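Local atomic coordinates of ribosomal RNA small subunit methyltransferase E (Thermotoga maritima, PDB entry 1Z85), a protein that probably methylates the N3 position of a specific uridine in 16S ribosomal RNA, using S-adenosyl-L-methionine as methyl donor. Residues 87-92 and 184-189; 111-116 and 149-154. All blocks are in the same frame, centred on the assembly; numbering follows the deposited sequence.

Interaction 1: residues 87-92 and 184-189; sequences LSVVVP and VVVGPE
Strands 87-92 and 182-186 run parallel in the core of the methyltransferase domain. V184 is gripped through both its backbone N and its backbone O. Its N gives a hydrogen bond to S88 O (2.8 Å), and its O accepts V90 N nearly along the C=O axis. V90 O then takes V186 N at 3.0 Å, a more bent bond with 144° at the hydrogen. All the valines in the pair put CG1 anti to the backbone N, so CG2 sits beside N. On one face V89 CG1 crosses V186 CG2 obliquely at 4.0 Å, and L87 CD1 reaches V184 CG2. On the other face V90 and V185 lie side by side, CG2 to CG2 at 4.2 Å. P92 CD lies 3.4 Å from V186 O, while V186 CB packs against CD. L102 of helix 96-108 covers both P92 and V186. G187, P188 and E189 begin the loop after the strand, which probably lies near the S-adenosyl-L-methionine site, as in SPOUT relatives. P92 has no N-H, so the ladder of N-H bonds cannot continue through its nitrogen. From V186 O onward the buried contact rests on P92 ring carbons against the carbonyls of V186 and G187 and against P188.

Interaction 2: residues 111-116 and 149-154; sequences VDEIFF and KVSFLE
The contact joins the two strands of a right-handed beta-alpha-beta crossover, strand 113-117, helix 128-142 and strand 149-152, at one edge of the parallel sheet of the alpha/beta knot fold. Five backbone hydrogen bonds zip it together. I114 N to K149 O is almost straight, 177° at the hydrogen and 2.9 Å long. F116 N to S151 O is the shortest at 2.8 Å. The end bonds are less regular: K149 N and L153 N sit above the carbonyl planes of D112 and F116. On one face the F116 ring, with CG beside the backbone N (chi1 -68°), lies alongside V150. CE2 touches V150 CB at 3.9 Å, and CD2 lies 3.5 Å from S151 O. I114 CG2 rests over a face of the same ring, offset toward its rim. I114 CB also meets V150 CG1. L128 and A131 of helix 128-142 pack on F116 as well. An alanine at F116 would probably loosen the packing between I114, V150 and the crossover helix, since the ring that touches all three would be gone. On the other face F115 CD1 meets S151 CB at 3.8 Å, and F115 CB meets L153 CB at 4.0 Å. The F115 ring turns its edge to F152 O. E113 bends at chi2, which brings OE1 to 4.0 Å from K149 CB. A water donates to E113 OE1 and makes a weak bond to S151 OG. D112 OD2 pairs with K233 beyond the strands. The two faces thus differ in chemistry: the F116 face is apolar and packed against the helix, while the E113 face mixes apolar contacts with water-linked polar groups.

Interactions 1 and 2 share one parallel sheet, with centres about 9 Å apart. Strands 87-92 and 113-117 adjoin, so the order across is 149-152, 113-117, 87-92, 182-186. Two probable backbone hydrogen bonds join the contacts, V91 N to F115 O at 2.8 Å and L87 O to D112 N at 2.9 Å. V89 CG2 also packs against V111 CG2, at 3.4 Å. Along the chain, interaction 2 is nested within the loop closed by interaction 1. Interaction 1 is buried, whereas interaction 2 lies at the sheet's edge. As in relatives, the loop after strand 182-186 probably lies nearer the cofactor site than interaction 2. Helix 96-108 spans both, with C106 touching V89, V111 and I114.

Interaction 1: residues 87-92 and 184-189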
ATOM      1  N   LEU B  87      -5.337  -4.396  19.139  1.00 39.67           N
ATOM      2  CA  LEU B  87      -4.257  -3.819  18.357  1.00 37.35           C
ATOM      3  C   LEU B  87      -4.435  -2.296  18.349  1.00 37.25           C
ATOM      4  O   LEU B  87      -5.450  -1.771  17.889  1.00 40.73           O
ATOM      5  CB  LEU B  87      -4.295  -4.398  16.950  1.00 37.67           C
ATOM      6  CG  LEU B  87      -3.302  -3.767  15.960  1.00 40.74           C
ATOM      7  CD1 LEU B  87      -1.871  -3.943  16.416  1.00 48.03           C
ATOM      8  CD2 LEU B  87      -3.494  -4.370  14.611  1.00 41.23           C
ATOM      9  N   SER B  88      -3.446  -1.588  18.866  1.00 35.43           N
ATOM     10  CA  SER B  88      -3.495  -0.122  18.963  1.00 36.93           C
ATOM     11  C   SER B  88      -2.397   0.465  18.057  1.00 40.03           C
ATOM     12  O   SER B  88      -1.333  -0.130  17.916  1.00 39.51           O
ATOM     13  CB  SER B  88      -3.308   0.337  20.423  1.00 36.83           C
ATOM     14  OG  SER B  88      -4.288  -0.262  21.256  1.00 35.16           O
ATOM     15  N   VAL B  89      -2.679   1.611  17.439  1.00 41.20           N
ATOM     16  CA  VAL B  89      -1.697   2.321  16.645  1.00 39.27           C
ATOM     17  C   VAL B  89      -1.643   3.776  17.098  1.00 38.45           C
ATOM     18  O   VAL B  89      -2.670   4.422  17.257  1.00 41.64           O
ATOM     19  CB  VAL B  89      -2.049   2.223  15.139  1.00 35.32           C
ATOM     20  CG1 VAL B  89      -1.075   2.956  14.301  1.00 43.41           C
ATOM     21  CG2 VAL B  89      -2.058   0.717  14.651  1.00 35.13           C
ATOM     22  N   VAL B  90      -0.435   4.296  17.271  1.00 39.16           N
ATOM     23  CA  VAL B  90      -0.224   5.736  17.479  1.00 37.53           C
ATOM     24  C   VAL B  90       0.060   6.354  16.128  1.00 35.78           C
ATOM     25  O   VAL B  90       1.062   5.989  15.480  1.00 39.63           O
ATOM     26  CB  VAL B  90       0.945   6.015  18.384  1.00 36.72           C
ATOM     27  CG1 VAL B  90       1.180   7.496  18.497  1.00 36.66           C
ATOM     28  CG2 VAL B  90       0.680   5.391  19.746  1.00 41.66           C
ATOM     29  N   VAL B  91      -0.894   7.183  15.679  1.00 36.53           N
ATOM     30  CA  VAL B  91      -0.844   7.941  14.420  1.00 35.59           C
ATOM     31  C   VAL B  91      -0.328   9.362  14.698  1.00 38.78           C
ATOM     32  O   VAL B  91      -0.838  10.073  15.583  1.00 39.20           O
ATOM     33  CB  VAL B  91      -2.226   7.974  13.767  1.00 40.62           C
ATOM     34  CG1 VAL B  91      -2.283   8.911  12.507  1.00 40.38           C
ATOM     35  CG2 VAL B  91      -2.670   6.527  13.405  1.00 39.42           C
ATOM     36  N   PRO B  92       0.745   9.763  13.997  1.00 39.16           N
ATOM     37  CA  PRO B  92       1.242  11.111  14.158  1.00 36.46           C
ATOM     38  C   PRO B  92       0.259  12.132  13.579  1.00 38.18           C
ATOM     39  O   PRO B  92      -0.310  11.901  12.498  1.00 37.53           O
ATOM     40  CB  PRO B  92       2.560  11.111  13.381  1.00 37.54           C
ATOM     41  CG  PRO B  92       2.426   9.985  12.386  1.00 43.83           C
ATOM     42  CD  PRO B  92       1.532   8.966  13.033  1.00 39.24           C
ATOM     43  N   VAL B 184       1.502  -0.271  18.006  1.00 39.01           N
ATOM     44  CA  VAL B 184       2.443   0.150  16.985  1.00 39.40           C
ATOM     45  C   VAL B 184       2.481   1.671  16.954  1.00 40.15           C
ATOM     46  O   VAL B 184       1.444   2.294  16.878  1.00 39.78           O
ATOM     47  CB  VAL B 184       2.007  -0.306  15.572  1.00 38.17           C
ATOM     48  CG1 VAL B 184       3.103  -0.030  14.581  1.00 43.25           C
ATOM     49  CG2 VAL B 184       1.619  -1.811  15.557  1.00 37.55           C
ATOM     50  N   VAL B 185       3.682   2.236  17.007  1.00 40.94           N
ATOM     51  CA  VAL B 185       3.935   3.679  17.047  1.00 39.10           C
ATOM     52  C   VAL B 185       4.494   4.025  15.681  1.00 39.13           C
ATOM     53  O   VAL B 185       5.634   3.702  15.386  1.00 35.87           O
ATOM     54  CB  VAL B 185       4.990   4.039  18.161  1.00 38.28           C
ATOM     55  CG1 VAL B 185       5.381   5.516  18.166  1.00 39.67           C
ATOM     56  CG2 VAL B 185       4.482   3.678  19.513  1.00 45.63           C
ATOM     57  N   VAL B 186       3.658   4.587  14.797  1.00 41.49           N
ATOM     58  CA  VAL B 186       4.140   5.126  13.517  1.00 36.62           C
ATOM     59  C   VAL B 186       4.867   6.492  13.725  1.00 38.66           C
ATOM     60  O   VAL B 186       4.312   7.450  14.250  1.00 41.70           O
ATOM     61  CB  VAL B 186       2.966   5.325  12.543  1.00 35.50           C
ATOM     62  CG1 VAL B 186       3.458   5.917  11.229  1.00 38.49           C
ATOM     63  CG2 VAL B 186       2.201   3.990  12.324  1.00 39.65           C
ATOM     64  N   GLY B 187       6.083   6.599  13.253  1.00 40.82           N
ATOM     65  CA  GLY B 187       6.870   7.808  13.467  1.00 40.27           C
ATOM     66  C   GLY B 187       6.450   9.009  12.638  1.00 40.20           C
ATOM     67  O   GLY B 187       5.799   8.875  11.575  1.00 38.06           O
ATOM     68  N   PRO B 188       6.820  10.209  13.111  1.00 38.93           N
ATOM     69  CA  PRO B 188       6.462  11.428  12.406  1.00 39.31           C
ATOM     70  C   PRO B 188       7.296  11.694  11.133  1.00 39.75           C
ATOM     71  O   PRO B 188       8.405  11.191  10.973  1.00 37.22           O
ATOM     72  CB  PRO B 188       6.704  12.508  13.454  1.00 40.88           C
ATOM     73  CG  PRO B 188       7.831  11.989  14.260  1.00 39.65           C
ATOM     74  CD  PRO B 188       7.625  10.484  14.308  1.00 38.98           C
ATOM     75  N   GLU B 189       6.752  12.508  10.233  1.00 39.29           N
ATOM     76  CA  GLU B 189       7.429  12.810   8.980  1.00 38.40           C
ATOM     77  C   GLU B 189       8.828  13.440   9.128  1.00 37.81           C
ATOM     78  O   GLU B 189       9.739  13.074   8.422  1.00 37.81           O
ATOM     79  CB  GLU B 189       6.524  13.686   8.124  1.00 41.21           C
ATOM     80  CG  GLU B 189       7.094  13.996   6.743  1.00 43.77           C
ATOM     81  CD  GLU B 189       6.202  14.895   5.914  1.00 44.72           C
ATOM     82  OE1 GLU B 189       5.242  15.516   6.447  1.00 39.93           O
ATOM     83  OE2 GLU B 189       6.492  14.981   4.705  1.00 46.59           O
TER

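Interaction 2: residues 111-116 and 149-154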
ATOM      1  N   VAL B 111      -7.119  -2.649  13.030  1.00 40.64           N
ATOM      2  CA  VAL B 111      -6.748  -1.945  14.255  1.00 38.13           C
ATOM      3  C   VAL B 111      -7.996  -1.607  15.081  1.00 40.50           C
ATOM      4  O   VAL B 111      -9.023  -1.195  14.530  1.00 40.35           O
ATOM      5  CB  VAL B 111      -5.924  -0.667  13.918  1.00 37.58           C
ATOM      6  CG1 VAL B 111      -5.739   0.230  15.100  1.00 41.93           C
ATOM      7  CG2 VAL B 111      -4.587  -1.046  13.276  1.00 39.13           C
ATOM      8  N   ASP B 112      -7.894  -1.823  16.397  1.00 37.66           N
ATOM      9  CA  ASP B 112      -8.994  -1.581  17.367  1.00 40.42           C
ATOM     10  C   ASP B 112      -9.028  -0.177  17.974  1.00 41.06           C
ATOM     11  O   ASP B 112     -10.096   0.347  18.224  1.00 40.41           O
ATOM     12  CB  ASP B 112      -8.930  -2.619  18.509  1.00 38.22           C
ATOM     13  CG  ASP B 112      -9.084  -4.033  18.000  1.00 41.72           C
ATOM     14  OD1 ASP B 112     -10.109  -4.355  17.368  1.00 49.06           O
ATOM     15  OD2 ASP B 112      -8.153  -4.820  18.175  1.00 40.44           O
ATOM     16  N   GLU B 113      -7.850   0.427  18.187  1.00 40.90           N
ATOM     17  CA  GLU B 113      -7.731   1.790  18.738  1.00 43.88           C
ATOM     18  C   GLU B 113      -6.677   2.641  18.036  1.00 42.14           C
ATOM     19  O   GLU B 113      -5.554   2.201  17.862  1.00 39.21           O
ATOM     20  CB  GLU B 113      -7.374   1.763  20.228  1.00 41.76           C
ATOM     21  CG  GLU B 113      -8.299   0.908  21.040  1.00 59.40           C
ATOM     22  CD  GLU B 113      -8.887   1.611  22.290  1.00 76.95           C
ATOM     23  OE1 GLU B 113      -8.784   2.889  22.442  1.00 66.80           O
ATOM     24  OE2 GLU B 113      -9.496   0.840  23.092  1.00 82.29           O
ATOM     25  N   ILE B 114      -7.068   3.856  17.642  1.00 39.92           N
ATOM     26  CA  ILE B 114      -6.152   4.854  17.086  1.00 40.33           C
ATOM     27  C   ILE B 114      -5.893   5.949  18.163  1.00 43.79           C
ATOM     28  O   ILE B 114      -6.824   6.442  18.821  1.00 44.36           O
ATOM     29  CB  ILE B 114      -6.766   5.480  15.851  1.00 39.88           C
ATOM     30  CG1 ILE B 114      -7.228   4.368  14.900  1.00 43.43           C
ATOM     31  CG2 ILE B 114      -5.785   6.456  15.190  1.00 36.77           C
ATOM     32  CD1 ILE B 114      -7.897   4.869  13.655  1.00 48.89           C
ATOM     33  N   PHE B 115      -4.618   6.294  18.330  1.00 42.90           N
ATOM     34  CA  PHE B 115      -4.170   7.333  19.261  1.00 42.84           C
ATOM     35  C   PHE B 115      -3.424   8.382  18.461  1.00 40.65           C
ATOM     36  O   PHE B 115      -2.434   8.088  17.775  1.00 39.20           O
ATOM     37  CB  PHE B 115      -3.272   6.777  20.364  1.00 37.68           C
ATOM     38  CG  PHE B 115      -3.977   5.857  21.306  1.00 40.80           C
ATOM     39  CD1 PHE B 115      -4.603   6.345  22.431  1.00 39.96           C
ATOM     40  CD2 PHE B 115      -4.029   4.476  21.059  1.00 37.27           C
ATOM     41  CE1 PHE B 115      -5.256   5.485  23.305  1.00 46.12           C
ATOM     42  CE2 PHE B 115      -4.710   3.619  21.890  1.00 44.26           C
ATOM     43  CZ  PHE B 115      -5.313   4.101  23.035  1.00 39.74           C
ATOM     44  N   PHE B 116      -3.895   9.616  18.557  1.00 40.95           N
ATOM     45  CA  PHE B 116      -3.278  10.736  17.845  1.00 39.61           C
ATOM     46  C   PHE B 116      -2.283  11.478  18.708  1.00 39.42           C
ATOM     47  O   PHE B 116      -2.654  12.111  19.697  1.00 38.30           O
ATOM     48  CB  PHE B 116      -4.380  11.672  17.331  1.00 41.22           C
ATOM     49  CG  PHE B 116      -5.200  11.057  16.265  1.00 35.78           C
ATOM     50  CD1 PHE B 116      -4.618  10.717  15.070  1.00 33.04           C
ATOM     51  CD2 PHE B 116      -6.531  10.796  16.452  1.00 37.34           C
ATOM     52  CE1 PHE B 116      -5.367  10.154  14.090  1.00 47.08           C
ATOM     53  CE2 PHE B 116      -7.291  10.220  15.448  1.00 39.65           C
ATOM     54  CZ  PHE B 116      -6.730   9.913  14.302  1.00 45.83           C
ATOM     55  N   LYS B 149     -11.896   2.951  17.881  1.00 42.47           N
ATOM     56  CA  LYS B 149     -12.022   4.126  18.691  1.00 43.95           C
ATOM     57  C   LYS B 149     -10.882   5.063  18.320  1.00 42.76           C
ATOM     58  O   LYS B 149      -9.877   4.602  17.821  1.00 38.79           O
ATOM     59  CB  LYS B 149     -11.908   3.781  20.186  1.00 46.19           C
ATOM     60  CG  LYS B 149     -12.701   2.589  20.689  1.00 52.78           C
ATOM     61  CD  LYS B 149     -14.192   2.642  20.393  1.00 66.23           C
ATOM     62  CE  LYS B 149     -14.937   1.471  21.101  1.00 69.57           C
ATOM     63  NZ  LYS B 149     -16.328   1.210  20.584  1.00 72.23           N
ATOM     64  N   VAL B 150     -11.066   6.374  18.542  1.00 41.58           N
ATOM     65  CA  VAL B 150     -10.024   7.396  18.346  1.00 42.05           C
ATOM     66  C   VAL B 150      -9.869   8.202  19.639  1.00 40.26           C
ATOM     67  O   VAL B 150     -10.837   8.459  20.316  1.00 37.19           O
ATOM     68  CB  VAL B 150     -10.310   8.342  17.140  1.00 46.69           C
ATOM     69  CG1 VAL B 150     -10.350   7.529  15.797  1.00 45.13           C
ATOM     70  CG2 VAL B 150     -11.580   9.126  17.352  1.00 49.35           C
ATOM     71  N   SER B 151      -8.617   8.499  20.004  1.00 39.19           N
ATOM     72  CA  SER B 151      -8.279   9.233  21.199  1.00 39.42           C
ATOM     73  C   SER B 151      -7.063  10.119  20.904  1.00 39.30           C
ATOM     74  O   SER B 151      -6.346   9.922  19.880  1.00 41.94           O
ATOM     75  CB  SER B 151      -7.899   8.257  22.306  1.00 36.37           C
ATOM     76  OG  SER B 151      -8.952   7.335  22.555  1.00 43.06           O
ATOM     77  N   PHE B 152      -6.863  11.112  21.761  1.00 36.62           N
ATOM     78  CA  PHE B 152      -5.615  11.851  21.797  1.00 34.32           C
ATOM     79  C   PHE B 152      -4.680  11.117  22.750  1.00 35.05           C
ATOM     80  O   PHE B 152      -5.125  10.388  23.630  1.00 33.73           O
ATOM     81  CB  PHE B 152      -5.801  13.277  22.284  1.00 35.89           C
ATOM     82  CG  PHE B 152      -6.668  14.138  21.399  1.00 37.86           C
ATOM     83  CD1 PHE B 152      -6.204  14.561  20.170  1.00 34.46           C
ATOM     84  CD2 PHE B 152      -7.936  14.580  21.844  1.00 44.64           C
ATOM     85  CE1 PHE B 152      -6.972  15.369  19.373  1.00 42.16           C
ATOM     86  CE2 PHE B 152      -8.720  15.404  21.032  1.00 40.61           C
ATOM     87  CZ  PHE B 152      -8.229  15.783  19.778  1.00 33.48           C
ATOM     88  N   LEU B 153      -3.379  11.281  22.568  1.00 37.88           N
ATOM     89  CA  LEU B 153      -2.390  10.666  23.462  1.00 39.99           C
ATOM     90  C   LEU B 153      -1.408  11.753  23.863  1.00 41.59           C
ATOM     91  O   LEU B 153      -0.776  12.369  22.982  1.00 39.60           O
ATOM     92  CB  LEU B 153      -1.641   9.544  22.700  1.00 39.49           C
ATOM     93  CG  LEU B 153      -0.536   8.855  23.535  1.00 38.94           C
ATOM     94  CD1 LEU B 153      -1.157   8.081  24.673  1.00 36.39           C
ATOM     95  CD2 LEU B 153       0.375   7.988  22.721  1.00 39.75           C
ATOM     96  N   GLU B 154      -1.277  12.037  25.153  1.00 43.36           N
ATOM     97  CA  GLU B 154      -0.382  13.126  25.539  1.00 42.40           C
ATOM     98  C   GLU B 154       1.113  12.722  25.546  1.00 41.86           C
ATOM     99  O   GLU B 154       1.984  13.510  25.146  1.00 38.44           O
ATOM    100  CB  GLU B 154      -0.759  13.716  26.915  1.00 41.25           C
ATOM    101  CG  GLU B 154      -0.004  15.030  27.221  1.00 43.78           C
ATOM    102  CD  GLU B 154      -0.375  16.268  26.345  1.00 51.86           C
ATOM    103  OE1 GLU B 154      -1.268  16.228  25.431  1.00 65.85           O
ATOM    104  OE2 GLU B 154       0.239  17.330  26.617  1.00 66.46           O
TER
HETATM  105  O   HOH W   1     -11.045   4.969  23.512  1.00 53.53           O